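Glutamine amidotransferase type-2 domain-containing protein (Pseudomonas aeruginosa PAO1, PDB 1TE5) is of unknown exact function but, as a class-II member of the Ntn-hydrolase clan, probably releases ammonia from glutamine for transfer to an acceptor. Local coordinates at residues A[14-25]-A[205-213]; A[30-38]-A[49-60]. All coordinates share one frame; numbering follows the deposited sequence.

Contact 1 of 2, residues A[14-25]-A[205-213]; sequences DIVFSFTGLMQR and ADLTVDFHA
Leu-207 lays its CD1 methyl squarely over the Phe-19 ring, 4.0 Å from the centroid and only 4° off the ring normal, a CH-pi contact on the buried side of two antiparallel strands. With Leu-207 CG anti to its own backbone N (chi1 169°), the branch leans toward strand 16-19, and CD1 also reaches the edge of the neighbouring Phe-17 ring. Further along this face, Ile-15 and Val-209 run side by side, their CG2 methyls just 3.4 Å apart, which is tighter than a normal carbon contact. CE2 of Phe-211 packs beside CG1 of Ile-15. Met-7 and Leu-5 of strand 4-9 and Val-64 of helix 59-66 cover this apolar row.

The strands 16-19 and 207-211 are the middle pair of a four-stranded antiparallel sheet, with 70-71 and 200-203 outside them. Val-16 pairs with Asp-210 and Ser-18 with Thr-208 through two N-H...O bonds each; the bond from Val-16 N to Asp-210 O is nearly straight.

The other face, with Val-16, Ser-18, Thr-208 and Asp-210, is partly exposed and more polar. Val-16 CG2 still rests 3.3 Å from Asp-210 CB, while the Asp-210 carboxylate turns to Arg-201. The ends are looser. At one, the exposed His-212 makes a weak, poorly aligned bond from ND1 to Asp-14 OD2 (3.3 Å), Asp-14 having Lys-70 as its stronger partner, and a water joins Asp-14 O to His-212 N. At the other a poorly ordered Arg-25 sets NH1 2.7 Å from Asp-206 OD1 in a salt bridge, guanidinium and carboxylate planes 74° apart; Thr-29 holds Asp-206 OD2.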
loop_
_atom_site.group_PDB
_atom_site.type_symbol
_atom_site.label_atom_id
_atom_site.label_comp_id
_atom_site.label_asym_id
_atom_site.label_seq_id
_atom_site.Cartn_x
_atom_site.Cartn_y
_atom_site.Cartn_z
ATOM N N ASP A 14 20.423 0.196 -1.080
ATOM C CA ASP A 14 19.970 -1.024 -0.415
ATOM C C ASP A 14 19.748 -0.844 1.080
ATOM O O ASP A 14 20.512 -0.142 1.748
ATOM C CB ASP A 14 20.992 -2.141 -0.620
ATOM C CG ASP A 14 21.055 -2.618 -2.047
ATOM O OD1 ASP A 14 19.996 -3.003 -2.595
ATOM O OD2 ASP A 14 22.168 -2.615 -2.617
ATOM N N ILE A 15 18.703 -1.493 1.589
ATOM C CA ILE A 15 18.353 -1.471 3.008
ATOM C C ILE A 15 17.785 -2.850 3.359
ATOM O O ILE A 15 16.680 -3.193 2.933
ATOM C CB ILE A 15 17.262 -0.428 3.328
ATOM C CG1 ILE A 15 17.655 0.942 2.810
ATOM C CG2 ILE A 15 17.060 -0.331 4.825
ATOM C CD1 ILE A 15 16.674 2.013 3.190
ATOM N N VAL A 16 18.536 -3.659 4.098
ATOM C CA VAL A 16 18.024 -4.968 4.470
ATOM C C VAL A 16 17.497 -4.980 5.901
ATOM O O VAL A 16 18.207 -4.617 6.845
ATOM C CB VAL A 16 19.066 -6.101 4.281
ATOM C CG1 VAL A 16 19.659 -6.061 2.892
ATOM C CG2 VAL A 16 20.149 -6.017 5.320
ATOM N N PHE A 17 16.211 -5.272 6.037
ATOM C CA PHE A 17 15.614 -5.359 7.352
ATOM C C PHE A 17 15.641 -6.818 7.736
ATOM O O PHE A 17 15.249 -7.675 6.944
ATOM C CB PHE A 17 14.167 -4.878 7.347
ATOM C CG PHE A 17 14.029 -3.395 7.354
ATOM C CD1 PHE A 17 14.178 -2.670 6.174
ATOM C CD2 PHE A 17 13.749 -2.715 8.538
ATOM C CE1 PHE A 17 14.049 -1.281 6.169
ATOM C CE2 PHE A 17 13.617 -1.327 8.546
ATOM C CZ PHE A 17 13.766 -0.606 7.356
ATOM N N SER A 18 16.130 -7.087 8.938
ATOM C CA SER A 18 16.188 -8.432 9.461
ATOM C C SER A 18 15.517 -8.404 10.818
ATOM O O SER A 18 16.058 -7.836 11.766
ATOM C CB SER A 18 17.636 -8.913 9.616
ATOM O OG SER A 18 18.278 -9.114 8.365
ATOM N N PHE A 19 14.273 -8.866 10.873
ATOM C CA PHE A 19 13.570 -8.951 12.146
ATOM C C PHE A 19 14.053 -10.238 12.813
ATOM O O PHE A 19 14.024 -11.314 12.194
ATOM C CB PHE A 19 12.058 -9.021 11.943
ATOM C CG PHE A 19 11.429 -7.698 11.677
ATOM C CD1 PHE A 19 10.930 -6.930 12.727
ATOM C CD2 PHE A 19 11.344 -7.201 10.377
ATOM C CE1 PHE A 19 10.350 -5.683 12.487
ATOM C CE2 PHE A 19 10.767 -5.956 10.121
ATOM C CZ PHE A 19 10.269 -5.193 11.179
ATOM N N THR A 20 14.612 -10.119 14.014
ATOM C CA THR A 20 15.053 -11.313 14.721
ATOM C C THR A 20 13.763 -12.080 15.017
ATOM O O THR A 20 12.785 -11.487 15.489
ATOM C CB THR A 20 15.780 -10.980 16.068
ATOM O OG1 THR A 20 17.019 -10.303 15.815
ATOM C CG2 THR A 20 16.080 -12.266 16.856
ATOM N N GLY A 21 13.738 -13.363 14.657
ATOM C CA GLY A 21 12.563 -14.179 14.911
ATOM C C GLY A 21 12.202 -14.153 16.386
ATOM O O GLY A 21 13.070 -13.933 17.235
ATOM N N LEU A 22 10.920 -14.330 16.685
ATOM C CA LEU A 22 10.436 -14.335 18.063
ATOM C C LEU A 22 11.234 -15.285 18.972
ATOM O O LEU A 22 11.761 -16.309 18.513
ATOM C CB LEU A 22 8.965 -14.756 18.078
ATOM C CG LEU A 22 8.013 -13.959 17.197
ATOM C CD1 LEU A 22 6.700 -14.684 17.088
ATOM C CD2 LEU A 22 7.825 -12.584 17.789
ATOM N N MET A 23 11.318 -14.946 20.256
ATOM C CA MET A 23 12.023 -15.780 21.230
ATOM C C MET A 23 11.614 -15.455 22.662
ATOM O O MET A 23 11.122 -14.365 22.942
ATOM C CB MET A 23 13.547 -15.639 21.089
ATOM C CG MET A 23 14.120 -14.277 21.472
ATOM S SD MET A 23 15.938 -14.262 21.483
ATOM C CE MET A 23 16.280 -14.138 23.245
ATOM N N GLN A 24 11.816 -16.411 23.566
ATOM C CA GLN A 24 11.499 -16.214 24.983
ATOM C C GLN A 24 12.614 -15.362 25.614
ATOM O O GLN A 24 13.762 -15.810 25.707
ATOM C CB GLN A 24 11.391 -17.572 25.683
ATOM C CG GLN A 24 10.364 -18.520 25.048
ATOM C CD GLN A 24 8.911 -18.083 25.267
ATOM O OE1 GLN A 24 8.531 -16.948 24.960
ATOM N NE2 GLN A 24 8.095 -18.992 25.797
ATOM N N ARG A 25 12.280 -14.144 26.038
ATOM C CA ARG A 25 13.275 -13.234 26.615
ATOM C C ARG A 25 12.977 -12.656 28.006
ATOM O O ARG A 25 12.155 -13.185 28.763
ATOM C CB ARG A 25 13.549 -12.085 25.633
ATOM C CG ARG A 25 12.299 -11.332 25.164
ATOM C CD ARG A 25 12.655 -10.142 24.268
ATOM N NE ARG A 25 13.457 -10.537 23.112
ATOM C CZ ARG A 25 14.785 -10.434 23.042
ATOM N NH1 ARG A 25 15.426 -10.828 21.949
ATOM N NH2 ARG A 25 15.479 -9.936 24.062
ATOM N N ALA A 205 16.927 -4.148 19.355
ATOM C CA ALA A 205 17.198 -5.276 20.207
ATOM C C ALA A 205 16.731 -6.534 19.491
ATOM O O ALA A 205 17.254 -7.640 19.716
ATOM C CB ALA A 205 16.354 -5.079 21.510
ATOM N N ASP A 206 15.722 -6.333 18.652
ATOM C CA ASP A 206 15.098 -7.419 17.858
ATOM C C ASP A 206 14.986 -6.984 16.417
ATOM O O ASP A 206 14.049 -7.429 15.742
ATOM C CB ASP A 206 13.676 -7.723 18.380
ATOM C CG ASP A 206 13.683 -8.354 19.765
ATOM O OD1 ASP A 206 14.265 -9.446 19.901
ATOM O OD2 ASP A 206 13.165 -7.724 20.707
ATOM N N LEU A 207 15.984 -6.222 15.942
ATOM C CA LEU A 207 15.971 -5.772 14.554
ATOM C C LEU A 207 17.372 -5.404 14.088
ATOM O O LEU A 207 18.203 -4.970 14.881
ATOM C CB LEU A 207 15.062 -4.545 14.409
ATOM C CG LEU A 207 15.136 -3.789 13.078
ATOM C CD1 LEU A 207 14.327 -4.523 12.013
ATOM C CD2 LEU A 207 14.625 -2.366 13.252
ATOM N N THR A 208 17.600 -5.523 12.786
ATOM C CA THR A 208 18.883 -5.194 12.179
ATOM C C THR A 208 18.653 -4.662 10.770
ATOM O O THR A 208 17.970 -5.289 9.967
ATOM C CB THR A 208 19.804 -6.435 12.080
ATOM O OG1 THR A 208 20.458 -6.665 13.336
ATOM C CG2 THR A 208 20.845 -6.255 10.994
ATOM N N VAL A 209 19.190 -3.487 10.483
ATOM C CA VAL A 209 19.062 -2.918 9.156
ATOM C C VAL A 209 20.461 -2.635 8.647
ATOM O O VAL A 209 21.187 -1.813 9.196
ATOM C CB VAL A 209 18.156 -1.664 9.134
ATOM C CG1 VAL A 209 18.343 -0.824 10.380
ATOM C CG2 VAL A 209 18.429 -0.854 7.887
ATOM N N ASP A 210 20.861 -3.392 7.639
ATOM C CA ASP A 210 22.189 -3.263 7.069
ATOM C C ASP A 210 22.233 -2.375 5.852
ATOM O O ASP A 210 21.321 -2.389 5.023
ATOM C CB ASP A 210 22.761 -4.634 6.691
ATOM C CG ASP A 210 22.942 -5.537 7.886
ATOM O OD1 ASP A 210 22.069 -6.410 8.096
ATOM O OD2 ASP A 210 23.949 -5.372 8.610
ATOM N N PHE A 211 23.341 -1.652 5.739
ATOM C CA PHE A 211 23.607 -0.748 4.630
ATOM C C PHE A 211 24.909 -1.197 3.974
ATOM O O PHE A 211 25.818 -1.686 4.649
ATOM C CB PHE A 211 23.726 0.689 5.133
ATOM C CG PHE A 211 22.418 1.279 5.583
ATOM C CD1 PHE A 211 22.006 1.170 6.901
ATOM C CD2 PHE A 211 21.599 1.950 4.681
ATOM C CE1 PHE A 211 20.793 1.728 7.314
ATOM C CE2 PHE A 211 20.386 2.510 5.086
ATOM C CZ PHE A 211 19.982 2.400 6.404
ATOM N N HIS A 212 24.974 -1.085 2.652
ATOM C CA HIS A 212 26.163 -1.502 1.906
ATOM C C HIS A 212 27.125 -0.349 1.656
ATOM O O HIS A 212 27.004 0.719 2.260
ATOM C CB HIS A 212 25.760 -2.146 0.571
ATOM C CG HIS A 212 24.873 -3.351 0.719
ATOM N ND1 HIS A 212 24.181 -3.904 -0.338
ATOM C CD2 HIS A 212 24.563 -4.101 1.805
ATOM C CE1 HIS A 212 23.483 -4.943 0.088
ATOM N NE2 HIS A 212 23.698 -5.085 1.385
ATOM N N ALA A 213 28.125 -0.613 0.818
ATOM C CA ALA A 213 29.123 0.386 0.443
ATOM C C ALA A 213 28.502 1.330 -0.590
ATOM O O ALA A 213 27.372 1.115 -1.026
ATOM C CB ALA A 213 30.350 -0.293 -0.134
HETATM O O HOH W 1 23.262 0.788 1.016
#

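Contact 2 of 2, residues A[30-38]-A[49-60]; sequences GPHRDGWGI and FQDPLASVDSEV
Trp-36 and Asp-51 face each other across a beta hairpin, joined by paired backbone bonds, as are Ile-38 and Phe-49. Beyond Pro-52 the pairing resumes once, where Arg-33 and Ala-54 exchange two more. Gly-35 and Gly-37 let the backbones come close, CA of Gly-37 lying 4.0 Å from CA of Gln-50.

The Trp-36 indole folds back over the second strand, its CG set between backbone N and carbonyl carbon (chi1 58°), and the backbone of Gln-50 and Asp-51 passes under one face of it. Its apolar contacts are CZ3 with Phe-49 CB at 3.9 Å and CH2 with Val-60 CG2 at 3.8 Å.

The polar contacts run through side chains and water. Arg-33 NH1 forms a salt bridge to Asp-57 OD2 (2.6 Å) whose hydrogen bond is weak, the N-H angle being 123°. Its NE bonds to a water shared with Val-56 O and Ser-58 N. A second water accepts from Trp-36 NE1 and donates to Asp-51 OD1, to which Ser-58 OG also donates at 2.7 Å, from above the carboxylate plane.

Asp-51 OD2 pairs with Arg-47 of the second subunit. With a hydroxyl, a water and an arginine around it, the carboxylate is probably stabilised as an anion between indole and dimer interface.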
loop_
_atom_site.group_PDB
_atom_site.type_symbol
_atom_site.label_atom_id
_atom_site.label_comp_id
_atom_site.label_asym_id
_atom_site.label_seq_id
_atom_site.Cartn_x
_atom_site.Cartn_y
_atom_site.Cartn_z
ATOM N N GLY A 30 8.807 -11.273 23.176
ATOM C CA GLY A 30 8.766 -12.666 23.601
ATOM C C GLY A 30 7.871 -13.524 22.720
ATOM O O GLY A 30 8.200 -13.783 21.558
ATOM N N PRO A 31 6.739 -14.015 23.248
ATOM C CA PRO A 31 5.865 -14.834 22.417
ATOM C C PRO A 31 5.226 -13.927 21.352
ATOM O O PRO A 31 4.881 -14.376 20.265
ATOM C CB PRO A 31 4.850 -15.369 23.429
ATOM C CG PRO A 31 4.744 -14.252 24.405
ATOM C CD PRO A 31 6.191 -13.877 24.607
ATOM N N HIS A 32 5.178 -12.622 21.628
ATOM C CA HIS A 32 4.583 -11.657 20.689
ATOM C C HIS A 32 5.599 -10.688 20.065
ATOM O O HIS A 32 6.754 -10.640 20.475
ATOM C CB HIS A 32 3.527 -10.828 21.406
ATOM C CG HIS A 32 4.099 -9.674 22.162
ATOM N ND1 HIS A 32 5.180 -9.806 23.010
ATOM C CD2 HIS A 32 3.786 -8.359 22.155
ATOM C CE1 HIS A 32 5.509 -8.618 23.483
ATOM N NE2 HIS A 32 4.678 -7.724 22.981
ATOM N N ARG A 33 5.111 -9.856 19.147
ATOM C CA ARG A 33 5.903 -8.841 18.445
ATOM C C ARG A 33 5.110 -7.546 18.312
ATOM O O ARG A 33 3.923 -7.568 18.001
ATOM C CB ARG A 33 6.275 -9.311 17.032
ATOM C CG ARG A 33 7.072 -8.291 16.230
ATOM C CD ARG A 33 7.220 -8.722 14.779
ATOM N NE ARG A 33 7.801 -10.055 14.667
ATOM C CZ ARG A 33 9.099 -10.318 14.770
ATOM N NH1 ARG A 33 9.533 -11.563 14.670
ATOM N NH2 ARG A 33 9.962 -9.334 14.960
ATOM N N ASP A 34 5.763 -6.426 18.591
ATOM C CA ASP A 34 5.119 -5.126 18.479
ATOM C C ASP A 34 4.949 -4.718 17.021
ATOM O O ASP A 34 5.814 -4.965 16.185
ATOM C CB ASP A 34 5.926 -4.047 19.202
ATOM C CG ASP A 34 5.557 -3.906 20.666
ATOM O OD1 ASP A 34 6.315 -3.238 21.397
ATOM O OD2 ASP A 34 4.511 -4.439 21.087
ATOM N N GLY A 35 3.850 -4.027 16.755
ATOM C CA GLY A 35 3.539 -3.554 15.406
ATOM C C GLY A 35 4.622 -2.753 14.694
ATOM O O GLY A 35 5.383 -2.013 15.326
ATOM N N TRP A 36 4.694 -2.896 13.375
ATOM C CA TRP A 36 5.714 -2.200 12.595
ATOM C C TRP A 36 5.200 -1.768 11.225
ATOM O O TRP A 36 4.158 -2.227 10.769
ATOM C CB TRP A 36 6.933 -3.112 12.416
ATOM C CG TRP A 36 6.584 -4.402 11.752
ATOM C CD1 TRP A 36 6.009 -5.496 12.336
ATOM C CD2 TRP A 36 6.703 -4.709 10.357
ATOM N NE1 TRP A 36 5.755 -6.461 11.392
ATOM C CE2 TRP A 36 6.170 -6.006 10.168
ATOM C CE3 TRP A 36 7.205 -4.015 9.249
ATOM C CZ2 TRP A 36 6.118 -6.617 8.920
ATOM C CZ3 TRP A 36 7.152 -4.624 8.011
ATOM C CH2 TRP A 36 6.612 -5.915 7.856
ATOM N N GLY A 37 5.984 -0.953 10.536
ATOM C CA GLY A 37 5.589 -0.493 9.223
ATOM C C GLY A 37 6.771 0.091 8.489
ATOM O O GLY A 37 7.581 0.818 9.066
ATOM N N ILE A 38 6.891 -0.250 7.212
ATOM C CA ILE A 38 7.983 0.236 6.388
ATOM C C ILE A 38 7.463 0.568 4.999
ATOM O O ILE A 38 6.989 -0.310 4.277
ATOM C CB ILE A 38 9.095 -0.824 6.252
ATOM C CG1 ILE A 38 9.660 -1.170 7.630
ATOM C CG2 ILE A 38 10.199 -0.317 5.336
ATOM C CD1 ILE A 38 10.503 -2.418 7.650
ATOM N N PHE A 49 4.660 -2.273 3.721
ATOM C CA PHE A 49 4.626 -3.548 4.422
ATOM C C PHE A 49 4.416 -3.152 5.874
ATOM O O PHE A 49 5.211 -2.391 6.432
ATOM C CB PHE A 49 5.960 -4.285 4.295
ATOM C CG PHE A 49 6.418 -4.502 2.877
ATOM C CD1 PHE A 49 7.266 -3.585 2.253
ATOM C CD2 PHE A 49 6.019 -5.635 2.166
ATOM C CE1 PHE A 49 7.707 -3.791 0.946
ATOM C CE2 PHE A 49 6.458 -5.849 0.853
ATOM C CZ PHE A 49 7.306 -4.919 0.247
ATOM N N GLN A 50 3.337 -3.630 6.480
ATOM C CA GLN A 50 3.047 -3.300 7.873
ATOM C C GLN A 50 2.275 -4.417 8.561
ATOM O O GLN A 50 1.640 -5.242 7.909
ATOM C CB GLN A 50 2.254 -1.998 7.958
ATOM C CG GLN A 50 0.824 -2.125 7.516
ATOM C CD GLN A 50 0.202 -0.807 7.141
ATOM O OE1 GLN A 50 0.394 0.196 7.818
ATOM N NE2 GLN A 50 -0.547 -0.803 6.042
ATOM N N ASP A 51 2.261 -4.392 9.884
ATOM C CA ASP A 51 1.600 -5.437 10.646
ATOM C C ASP A 51 1.384 -4.978 12.073
ATOM O O ASP A 51 2.279 -4.414 12.685
ATOM C CB ASP A 51 2.505 -6.672 10.661
ATOM C CG ASP A 51 1.732 -7.975 10.749
ATOM O OD1 ASP A 51 2.273 -8.927 11.347
ATOM O OD2 ASP A 51 0.614 -8.073 10.196
ATOM N N PRO A 52 0.159 -5.144 12.597
ATOM C CA PRO A 52 -0.108 -4.733 13.979
ATOM C C PRO A 52 0.473 -5.794 14.910
ATOM O O PRO A 52 1.225 -6.664 14.459
ATOM C CB PRO A 52 -1.633 -4.714 14.033
ATOM C CG PRO A 52 -2.010 -5.802 13.093
ATOM C CD PRO A 52 -1.079 -5.574 11.930
ATOM N N LEU A 53 0.104 -5.743 16.188
ATOM C CA LEU A 53 0.579 -6.695 17.180
ATOM C C LEU A 53 0.437 -8.123 16.634
ATOM O O LEU A 53 -0.608 -8.478 16.089
ATOM C CB LEU A 53 -0.172 -6.505 18.492
ATOM C CG LEU A 53 0.302 -7.283 19.712
ATOM C CD1 LEU A 53 1.749 -6.956 19.994
ATOM C CD2 LEU A 53 -0.568 -6.928 20.899
ATOM N N ALA A 54 1.495 -8.953 16.774
ATOM C CA ALA A 54 1.568 -10.343 16.322
ATOM C C ALA A 54 2.173 -11.372 17.286
ATOM O O ALA A 54 3.196 -11.117 17.912
ATOM C CB ALA A 54 2.199 -10.441 14.933
ATOM N N SER A 55 1.530 -12.533 17.404
ATOM C CA SER A 55 2.014 -13.602 18.289
ATOM C C SER A 55 2.724 -14.679 17.527
ATOM O O SER A 55 3.092 -15.721 18.061
ATOM C CB SER A 55 0.958 -14.085 19.268
ATOM O OG SER A 55 0.476 -13.118 20.198
ATOM N N VAL A 56 2.890 -14.395 16.216
ATOM C CA VAL A 56 3.539 -15.322 15.308
ATOM C C VAL A 56 4.434 -14.526 14.346
ATOM O O VAL A 56 4.360 -13.289 14.301
ATOM C CB VAL A 56 2.375 -16.012 14.524
ATOM C CG1 VAL A 56 2.761 -16.351 13.100
ATOM C CG2 VAL A 56 1.926 -17.263 15.256
ATOM N N ASP A 57 5.345 -15.213 13.657
ATOM C CA ASP A 57 6.198 -14.557 12.663
ATOM C C ASP A 57 5.369 -14.564 11.372
ATOM O O ASP A 57 5.344 -15.561 10.648
ATOM C CB ASP A 57 7.519 -15.323 12.469
ATOM C CG ASP A 57 8.673 -14.717 13.262
ATOM O OD1 ASP A 57 9.240 -15.412 14.131
ATOM O OD2 ASP A 57 9.018 -13.543 13.009
ATOM N N SER A 58 4.656 -13.470 11.121
ATOM C CA SER A 58 3.783 -13.351 9.953
ATOM C C SER A 58 4.445 -13.366 8.570
ATOM O O SER A 58 5.672 -13.300 8.452
ATOM C CB SER A 58 2.882 -12.124 10.095
ATOM O OG SER A 58 3.645 -10.933 10.141
ATOM N N GLU A 59 3.610 -13.496 7.535
ATOM C CA GLU A 59 4.064 -13.533 6.144
ATOM C C GLU A 59 4.536 -12.157 5.680
ATOM O O GLU A 59 5.419 -12.055 4.835
ATOM C CB GLU A 59 2.938 -14.026 5.229
ATOM C CG GLU A 59 3.419 -14.577 3.883
ATOM C CD GLU A 59 4.119 -15.926 4.014
ATOM O OE1 GLU A 59 3.494 -16.866 4.572
ATOM O OE2 GLU A 59 5.286 -16.044 3.556
ATOM N N VAL A 60 3.889 -11.107 6.182
ATOM C CA VAL A 60 4.262 -9.730 5.846
ATOM C C VAL A 60 5.629 -9.397 6.456
ATOM O O VAL A 60 6.400 -8.611 5.906
ATOM C CB VAL A 60 3.201 -8.729 6.356
ATOM C CG1 VAL A 60 3.001 -8.888 7.838
ATOM C CG2 VAL A 60 3.606 -7.298 6.023
HETATM O O HOH W 2 5.679 -11.559 12.772
HETATM O O HOH W 3 3.804 -7.102 14.675
HETATM O O HOH W 4 4.499 -8.735 12.712
#

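Overall arrangement
Contact 2 is nested in the chain between the two halves of contact 1: strand 12-19 comes first, the hairpin of strands 35-42 and 45-51 follows, and strand 207-211 returns much later. Their centres lie about 13 Å apart, on the same side of the chain's centre. Contact 1 belongs to the four-stranded sheet and contact 2 to the edge of the seven-stranded one, and the two meet through Phe-17 with Ile-38 and Phe-19 with Arg-33 and Trp-36. Val-64 of helix 59-66 touches residues of both. A probable hydrogen bond from Leu-22 to Asp-57 ties their loops, while only contact 2 reaches the second subunit, so the hairpin lies between the four-stranded sheet, met through Phe-17 and Phe-19, and that subunit.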